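Acetylene hydratase Ahy (PDB 2E7Z) catalyses the non-redox hydration of acetylene to acetaldehyde, using a tungsten-bis(molybdopterin guanine dinucleotide) cofactor and a [4Fe-4S] cluster. Local coordinates at residues Y380-M384 and W469-P473; K349-G353 and P403-K407; K90-I94 and Q433-V437. All coordinates share one frame. Where two conformers were deposited one is given. Numbering follows the deposited sequence.

All three contacts belong to the molybdopterin oxidoreductase part of the chain, but at very different depths. Contact 1, whose centre is about 14 Å from that of the chain, reaches the catalytic centre: the side chain of Trp469 comes to about 4 Å from that of active-site Asp10 and about 6 Å from the tungsten. Contacts 2 and 3 are structural packing, their centres about 23 and about 27 Å from the chain centre. They adjoin, with centres about 16 Å apart, through segments 403-407 and 433-437: Lys407 O lies 2.8 Å from Asp434 N, and Val406 O 2.9 Å from Gln433 NE2. Contact 1 touches neither, its nearest atoms being about 9 Å from contact 2 and about 18 Å from contact 3.

Contact 1 (Y380-M384 and W469-P473); sequences YFHNM and WEGIP
One carbonyl, Glu470 O, takes two hydrogen bonds from consecutive residues of the facing loop: Met384 N at 2.9 Å (150° at the hydrogen) and Asn383 ND2 at 3.0 Å (162°). Asn383 (chi1 t) turns its amide back to Glu470 O, and its CA adds a CA-H...O contact at 3.3 Å from Glu470 O. Neither segment is regular helix or strand; His382 centres an inverse gamma turn, and Met384 has positive phi (71/-74). The nearest CA atoms are those of Met384 and Trp469, 4.3 Å apart. One water donates to Met384 O (2.8 Å), accepts from Glu470 N (2.9 Å) and hydrogen-bonds His382 ND1 (2.9 Å). Met384, in an mmm rotamer, starts away from 469-473 but curls back, so that its CE packs 3.6 Å from Trp469 CB and 3.9 Å from Ile472 CG1. Gly471 (137/-38) has no room for a CB, which would clash with Asn383 ND2 and the preceding carbonyl. These bonds join the loops directly beside Trp469, whose side chain lies near active-site Asp10, Ile110 of the cofactor site and the tungsten. Around them, Ser335 binds the Glu470 carboxylate, Tyr153 N binds Asn383 OD1, helix 140-150 packs on Phe381 and Met384, and Phe155 of strand 154-156 covers Met384 and Ile472.

Contact 2 (K349-G353 and P403-K407); sequences KLQLG and PYPVK
Leu352, in the mt rotamer, is the apolar centre. Its CD2 sits over one face of the Tyr404 ring, a CH-pi contact 4.2 Å from the centroid and 28° off the normal, and also meets Pro403 CD at 3.7 Å; its CD1 packs against Val406 CG2 at 3.6 Å. Further out, Leu350 CB lies 4.1 Å from Tyr404 CE2. The backbones stay well apart, the nearest CA atoms, Leu352 and Pro403, being 8.3 Å from each other, so the gap is spanned by side chains, in one case reaching a backbone carbonyl, Leu350 O. Pro403 follows a cis peptide bond. Tyr404 is extended (-156/161); its CA-to-CB bond points toward 349-353, and chi1 p places the ring beside Leu352. At the polar edge Tyr404 OH is 2.7 Å from Leu350 O and also lies by Asn130 OD1. The contact joins the chain at and just after helix 345-350 to the loop 403-407 that leads into strand 408-412. Helix 391-400 lines the join, with Ala393, Leu394 and Ala397 against Leu352 and Met398 against Val406.

Contact 3 (K90-I94 and Q433-V437); sequences KLKKI and QDLVV
Apolar packing comes from one face of helix 90-94 meeting the start of strand 435-437. Ile94 (chi1 m, chi2 t) points toward the strand and sets CD1 3.5 Å from Leu435 CB and 3.7 Å from Asp434 CB. Leu435 (tp) points back, its CD2 4.2 Å from Leu91 CB, while Lys90 CG lies 4.0 Å from Leu435 CB. The polar part is one hydrogen bond, Lys90 NZ to Asp434 O at 2.8 Å: in the conformer given, a long side chain with chi2 and chi3 between wells reaches the backbone carbonyl. As for geometry, the axes approach to 10.0 Å, with N-to-C directions 136° apart (signed crossing -136°), and the nearest CA pairs are Lys90-Leu435 at 7.1 Å and Ile94-Asp434 at 7.5 Å. Within the helix, Ile94 N bonds Lys90 O at 3.0 Å. Strand 435-440 pairs in parallel with strand 408-412, whose Ala408 also touches Leu91 and Ile94. The result is the layered alpha/beta packing of a helix on a largely parallel sheet, here in a molybdopterin enzyme of the DMSO reductase family.

Contact 1 (Y380-M384 and W469-P473)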
loop_
_atom_site.group_PDB
_atom_site.type_symbol
_atom_site.label_atom_id
_atom_site.label_comp_id
_atom_site.label_asym_id
_atom_site.label_seq_id
_atom_site.Cartn_x
_atom_site.Cartn_y
_atom_site.Cartn_z
ATOM N N TYR A 380 2.882 17.506 12.221
ATOM C CA TYR A 380 3.043 16.714 11.011
ATOM C C TYR A 380 2.767 15.250 11.355
ATOM O O TYR A 380 3.682 14.503 11.688
ATOM C CB TYR A 380 4.462 16.865 10.438
ATOM C CG TYR A 380 4.744 18.261 9.952
ATOM C CD1 TYR A 380 4.307 18.679 8.699
ATOM C CD2 TYR A 380 5.433 19.174 10.758
ATOM C CE1 TYR A 380 4.582 19.935 8.230
ATOM C CE2 TYR A 380 5.691 20.468 10.303
ATOM C CZ TYR A 380 5.253 20.832 9.034
ATOM O OH TYR A 380 5.504 22.065 8.506
ATOM N N PHE A 381 1.508 14.840 11.269
ATOM C CA PHE A 381 1.062 13.526 11.692
ATOM C C PHE A 381 1.282 12.655 10.481
ATOM O O PHE A 381 0.562 12.731 9.500
ATOM C CB PHE A 381 -0.415 13.618 12.101
ATOM C CG PHE A 381 -1.085 12.305 12.399
ATOM C CD1 PHE A 381 -0.386 11.178 12.804
ATOM C CD2 PHE A 381 -2.482 12.223 12.324
ATOM C CE1 PHE A 381 -1.061 9.988 13.076
ATOM C CE2 PHE A 381 -3.162 11.041 12.613
ATOM C CZ PHE A 381 -2.451 9.921 13.000
ATOM N N HIS A 382 2.328 11.829 10.549
ATOM C CA HIS A 382 2.700 10.924 9.451
ATOM C C HIS A 382 1.790 9.713 9.577
ATOM O O HIS A 382 2.198 8.668 10.077
ATOM C CB HIS A 382 4.168 10.532 9.573
ATOM C CG HIS A 382 4.660 9.713 8.431
ATOM N ND1 HIS A 382 4.652 8.335 8.459
ATOM C CD2 HIS A 382 5.178 10.074 7.233
ATOM C CE1 HIS A 382 5.182 7.883 7.330
ATOM N NE2 HIS A 382 5.493 8.916 6.564
ATOM N N ASN A 383 0.547 9.866 9.124
ATOM C CA ASN A 383 -0.452 8.817 9.285
ATOM C C ASN A 383 -0.332 7.769 8.186
ATOM O O ASN A 383 -0.687 8.014 7.020
ATOM C CB ASN A 383 -1.812 9.515 9.303
ATOM C CG ASN A 383 -2.991 8.621 9.747
ATOM O OD1 ASN A 383 -4.135 9.004 9.512
ATOM N ND2 ASN A 383 -2.743 7.475 10.373
ATOM N N MET A 384 0.190 6.601 8.583
ATOM C CA MET A 384 0.470 5.432 7.713
ATOM C C MET A 384 1.652 5.732 6.795
ATOM O O MET A 384 2.760 5.256 7.066
ATOM C CB MET A 384 -0.793 4.964 6.941
ATOM C CG MET A 384 -2.087 4.850 7.792
ATOM S SD MET A 384 -1.922 3.874 9.314
ATOM C CE MET A 384 -2.134 2.209 8.627
ATOM N N TRP A 469 3.246 1.582 10.974
ATOM C CA TRP A 469 2.402 2.537 10.276
ATOM C C TRP A 469 1.749 3.341 11.383
ATOM O O TRP A 469 0.923 2.817 12.145
ATOM C CB TRP A 469 1.338 1.825 9.439
ATOM C CG TRP A 469 1.824 1.282 8.104
ATOM C CD1 TRP A 469 2.904 1.698 7.382
ATOM C CD2 TRP A 469 1.191 0.258 7.332
ATOM N NE1 TRP A 469 2.980 0.992 6.202
ATOM C CE2 TRP A 469 1.946 0.094 6.154
ATOM C CE3 TRP A 469 0.069 -0.559 7.536
ATOM C CZ2 TRP A 469 1.614 -0.844 5.185
ATOM C CZ3 TRP A 469 -0.251 -1.490 6.570
ATOM C CH2 TRP A 469 0.507 -1.623 5.412
ATOM N N GLU A 470 2.156 4.599 11.494
ATOM C CA GLU A 470 1.692 5.425 12.603
ATOM C C GLU A 470 0.235 5.763 12.426
ATOM O O GLU A 470 -0.172 6.347 11.409
ATOM C CB GLU A 470 2.571 6.661 12.722
ATOM C CG GLU A 470 2.167 7.579 13.880
ATOM C CD GLU A 470 3.345 8.078 14.714
ATOM O OE1 GLU A 470 3.889 7.286 15.513
ATOM O OE2 GLU A 470 3.718 9.271 14.608
ATOM N N GLY A 471 -0.549 5.368 13.420
ATOM C CA GLY A 471 -2.012 5.445 13.313
ATOM C C GLY A 471 -2.611 4.162 13.864
ATOM O O GLY A 471 -3.620 4.186 14.566
ATOM N N ILE A 472 -1.970 3.029 13.605
ATOM C CA ILE A 472 -2.504 1.768 14.110
ATOM C C ILE A 472 -2.533 1.842 15.642
ATOM O O ILE A 472 -1.524 2.156 16.250
ATOM C CB ILE A 472 -1.650 0.574 13.660
ATOM C CG1 ILE A 472 -1.574 0.499 12.136
ATOM C CG2 ILE A 472 -2.230 -0.745 14.219
ATOM C CD1 ILE A 472 -0.637 -0.611 11.621
ATOM N N PRO A 473 -3.709 1.617 16.258
ATOM C CA PRO A 473 -3.848 1.834 17.693
ATOM C C PRO A 473 -3.386 0.669 18.595
ATOM O O PRO A 473 -3.913 0.504 19.694
ATOM C CB PRO A 473 -5.355 2.066 17.851
ATOM C CG PRO A 473 -5.961 1.248 16.787
ATOM C CD PRO A 473 -5.001 1.272 15.624
HETATM O O HOH W 1 3.966 5.680 9.530
#

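Contact 2 (K349-G353 and P403-K407)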
loop_
_atom_site.group_PDB
_atom_site.type_symbol
_atom_site.label_atom_id
_atom_site.label_comp_id
_atom_site.label_asym_id
_atom_site.label_seq_id
_atom_site.Cartn_x
_atom_site.Cartn_y
_atom_site.Cartn_z
ATOM N N LYS A 349 7.969 23.016 -0.373
ATOM C CA LYS A 349 7.284 23.484 -1.572
ATOM C C LYS A 349 7.768 22.832 -2.868
ATOM O O LYS A 349 6.993 22.720 -3.824
ATOM C CB LYS A 349 7.350 25.036 -1.645
ATOM C CG LYS A 349 6.502 25.746 -0.605
ATOM C CD LYS A 349 6.715 27.278 -0.654
ATOM C CE LYS A 349 7.806 27.722 0.324
ATOM N NZ LYS A 349 8.281 29.124 0.132
ATOM N N LEU A 350 9.019 22.357 -2.880
ATOM C CA LEU A 350 9.606 21.768 -4.084
ATOM C C LEU A 350 9.167 20.333 -4.278
ATOM O O LEU A 350 9.407 19.753 -5.344
ATOM C CB LEU A 350 11.137 21.735 -4.020
ATOM C CG LEU A 350 11.883 23.072 -4.190
ATOM C CD1 LEU A 350 13.385 22.874 -3.985
ATOM C CD2 LEU A 350 11.596 23.715 -5.531
ATOM N N GLN A 351 8.573 19.731 -3.249
ATOM C CA GLN A 351 8.237 18.310 -3.306
ATOM C C GLN A 351 7.608 17.969 -4.640
ATOM O O GLN A 351 6.620 18.575 -5.037
ATOM C CB GLN A 351 7.294 17.954 -2.170
ATOM C CG GLN A 351 7.117 16.419 -2.006
ATOM C CD GLN A 351 6.433 16.111 -0.695
ATOM O OE1 GLN A 351 5.400 16.710 -0.376
ATOM N NE2 GLN A 351 6.999 15.209 0.082
ATOM N N LEU A 352 8.125 16.941 -5.320
ATOM C CA LEU A 352 7.606 16.680 -6.649
ATOM C C LEU A 352 6.188 16.179 -6.592
ATOM O O LEU A 352 5.859 15.296 -5.807
ATOM C CB LEU A 352 8.513 15.646 -7.327
ATOM C CG LEU A 352 9.860 16.278 -7.718
ATOM C CD1 LEU A 352 10.945 15.241 -7.936
ATOM C CD2 LEU A 352 9.727 17.099 -8.972
ATOM N N GLY A 353 5.324 16.747 -7.433
ATOM C CA GLY A 353 3.888 16.563 -7.296
ATOM C C GLY A 353 3.178 17.824 -6.839
ATOM O O GLY A 353 1.988 17.987 -7.105
ATOM N N PRO A 403 10.475 19.132 -13.300
ATOM C CA PRO A 403 10.832 20.576 -13.255
ATOM C C PRO A 403 12.267 20.824 -12.796
ATOM O O PRO A 403 12.796 21.933 -12.985
ATOM C CB PRO A 403 9.855 21.138 -12.209
ATOM C CG PRO A 403 9.560 19.948 -11.318
ATOM C CD PRO A 403 9.513 18.758 -12.250
ATOM N N TYR A 404 12.899 19.813 -12.199
ATOM C CA TYR A 404 14.297 19.909 -11.833
ATOM C C TYR A 404 14.869 18.514 -11.737
ATOM O O TYR A 404 14.104 17.541 -11.654
ATOM C CB TYR A 404 14.486 20.659 -10.503
ATOM C CG TYR A 404 13.730 20.097 -9.304
ATOM C CD1 TYR A 404 14.211 18.990 -8.608
ATOM C CD2 TYR A 404 12.566 20.717 -8.848
ATOM C CE1 TYR A 404 13.538 18.480 -7.513
ATOM C CE2 TYR A 404 11.878 20.224 -7.749
ATOM C CZ TYR A 404 12.384 19.091 -7.087
ATOM O OH TYR A 404 11.754 18.594 -5.959
ATOM N N PRO A 405 16.208 18.417 -11.796
ATOM C CA PRO A 405 16.770 17.070 -11.792
ATOM C C PRO A 405 16.718 16.324 -10.477
ATOM O O PRO A 405 16.971 16.881 -9.426
ATOM C CB PRO A 405 18.241 17.291 -12.184
ATOM C CG PRO A 405 18.373 18.703 -12.595
ATOM C CD PRO A 405 17.212 19.458 -12.061
ATOM N N VAL A 406 16.412 15.037 -10.573
ATOM C CA VAL A 406 16.619 14.084 -9.480
ATOM C C VAL A 406 17.690 13.123 -9.997
ATOM O O VAL A 406 17.556 12.595 -11.110
ATOM C CB VAL A 406 15.334 13.329 -9.139
ATOM C CG1 VAL A 406 15.607 12.140 -8.197
ATOM C CG2 VAL A 406 14.330 14.288 -8.523
ATOM N N LYS A 407 18.779 12.977 -9.243
ATOM C CA LYS A 407 19.978 12.313 -9.728
ATOM C C LYS A 407 20.514 11.274 -8.779
ATOM O O LYS A 407 21.418 10.545 -9.178
ATOM C CB LYS A 407 21.077 13.357 -10.025
ATOM C CG LYS A 407 20.734 14.188 -11.264
ATOM C CD LYS A 407 20.895 13.380 -12.548
ATOM C CE LYS A 407 20.588 14.258 -13.745
ATOM N NZ LYS A 407 20.787 13.460 -14.953
#

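Contact 3 (K90-I94 and Q433-V437)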
loop_
_atom_site.group_PDB
_atom_site.type_symbol
_atom_site.label_atom_id
_atom_site.label_comp_id
_atom_site.label_asym_id
_atom_site.label_seq_id
_atom_site.Cartn_x
_atom_site.Cartn_y
_atom_site.Cartn_z
ATOM N N LYS A 90 29.620 10.255 -3.314
ATOM C CA LYS A 90 28.867 10.535 -4.532
ATOM C C LYS A 90 27.608 11.363 -4.260
ATOM O O LYS A 90 27.290 12.278 -5.014
ATOM C CB LYS A 90 28.508 9.243 -5.261
ATOM C CG LYS A 90 27.810 9.483 -6.592
ATOM C CD LYS A 90 28.164 8.447 -7.663
ATOM C CE LYS A 90 28.184 9.105 -9.041
ATOM N NZ LYS A 90 28.286 8.144 -10.157
ATOM N N LEU A 91 26.900 11.053 -3.176
ATOM C CA LEU A 91 25.728 11.836 -2.814
ATOM C C LEU A 91 26.087 13.301 -2.514
ATOM O O LEU A 91 25.364 14.212 -2.898
ATOM C CB LEU A 91 25.055 11.211 -1.601
ATOM C CG LEU A 91 23.755 11.862 -1.133
ATOM C CD1 LEU A 91 22.727 11.786 -2.241
ATOM C CD2 LEU A 91 23.288 11.147 0.122
ATOM N N LYS A 92 27.206 13.527 -1.821
ATOM C CA LYS A 92 27.643 14.904 -1.570
ATOM C C LYS A 92 27.852 15.671 -2.873
ATOM O O LYS A 92 27.449 16.830 -2.989
ATOM C CB LYS A 92 28.944 14.927 -0.756
ATOM C CG LYS A 92 28.731 14.609 0.704
ATOM C CD LYS A 92 30.080 14.373 1.397
ATOM C CE LYS A 92 29.877 14.013 2.849
ATOM N NZ LYS A 92 31.188 13.754 3.525
ATOM N N LYS A 93 28.485 15.033 -3.849
ATOM C CA LYS A 93 28.708 15.671 -5.153
ATOM C C LYS A 93 27.396 15.971 -5.868
ATOM O O LYS A 93 27.222 17.055 -6.451
ATOM C CB LYS A 93 29.614 14.805 -6.048
ATOM C CG LYS A 93 31.061 14.749 -5.571
ATOM C CD LYS A 93 31.863 13.702 -6.358
ATOM C CE LYS A 93 32.184 14.162 -7.785
ATOM N NZ LYS A 93 32.938 15.469 -7.806
ATOM N N ILE A 94 26.472 15.010 -5.813
ATOM C CA ILE A 94 25.177 15.178 -6.445
ATOM C C ILE A 94 24.401 16.344 -5.798
ATOM O O ILE A 94 23.839 17.223 -6.487
ATOM C CB ILE A 94 24.390 13.851 -6.419
ATOM C CG1 ILE A 94 25.062 12.855 -7.372
ATOM C CG2 ILE A 94 22.924 14.095 -6.805
ATOM C CD1 ILE A 94 24.581 11.423 -7.158
ATOM N N GLN A 433 19.984 8.348 -13.606
ATOM C CA GLN A 433 20.551 8.614 -12.276
ATOM C C GLN A 433 22.060 8.597 -12.273
ATOM O O GLN A 433 22.669 7.861 -13.032
ATOM C CB GLN A 433 20.024 7.604 -11.238
ATOM C CG GLN A 433 18.512 7.640 -11.036
ATOM C CD GLN A 433 18.064 9.062 -10.727
ATOM O OE1 GLN A 433 18.234 9.530 -9.612
ATOM N NE2 GLN A 433 17.520 9.760 -11.725
ATOM N N ASP A 434 22.636 9.434 -11.408
ATOM C CA ASP A 434 24.080 9.395 -11.146
ATOM C C ASP A 434 24.413 8.429 -10.001
ATOM O O ASP A 434 25.516 7.894 -9.951
ATOM C CB ASP A 434 24.579 10.798 -10.798
ATOM C CG ASP A 434 24.554 11.730 -11.974
ATOM O OD1 ASP A 434 24.684 11.259 -13.124
ATOM O OD2 ASP A 434 24.420 12.939 -11.738
ATOM N N LEU A 435 23.451 8.156 -9.119
ATOM C CA LEU A 435 23.642 7.232 -8.000
ATOM C C LEU A 435 22.356 6.508 -7.701
ATOM O O LEU A 435 21.342 7.156 -7.466
ATOM C CB LEU A 435 24.092 7.978 -6.736
ATOM C CG LEU A 435 24.216 7.160 -5.441
ATOM C CD1 LEU A 435 25.322 6.102 -5.534
ATOM C CD2 LEU A 435 24.525 8.062 -4.271
ATOM N N VAL A 436 22.404 5.178 -7.697
ATOM C CA VAL A 436 21.262 4.357 -7.284
ATOM C C VAL A 436 21.746 3.377 -6.237
ATOM O O VAL A 436 22.763 2.678 -6.444
ATOM C CB VAL A 436 20.629 3.605 -8.469
ATOM C CG1 VAL A 436 19.522 2.622 -8.046
ATOM C CG2 VAL A 436 20.154 4.595 -9.512
ATOM N N VAL A 437 21.071 3.346 -5.096
ATOM C CA VAL A 437 21.381 2.390 -4.031
ATOM C C VAL A 437 20.142 1.553 -3.778
ATOM O O VAL A 437 19.042 2.104 -3.618
ATOM C CB VAL A 437 21.771 3.135 -2.742
ATOM C CG1 VAL A 437 21.964 2.154 -1.566
ATOM C CG2 VAL A 437 23.002 4.046 -2.951
#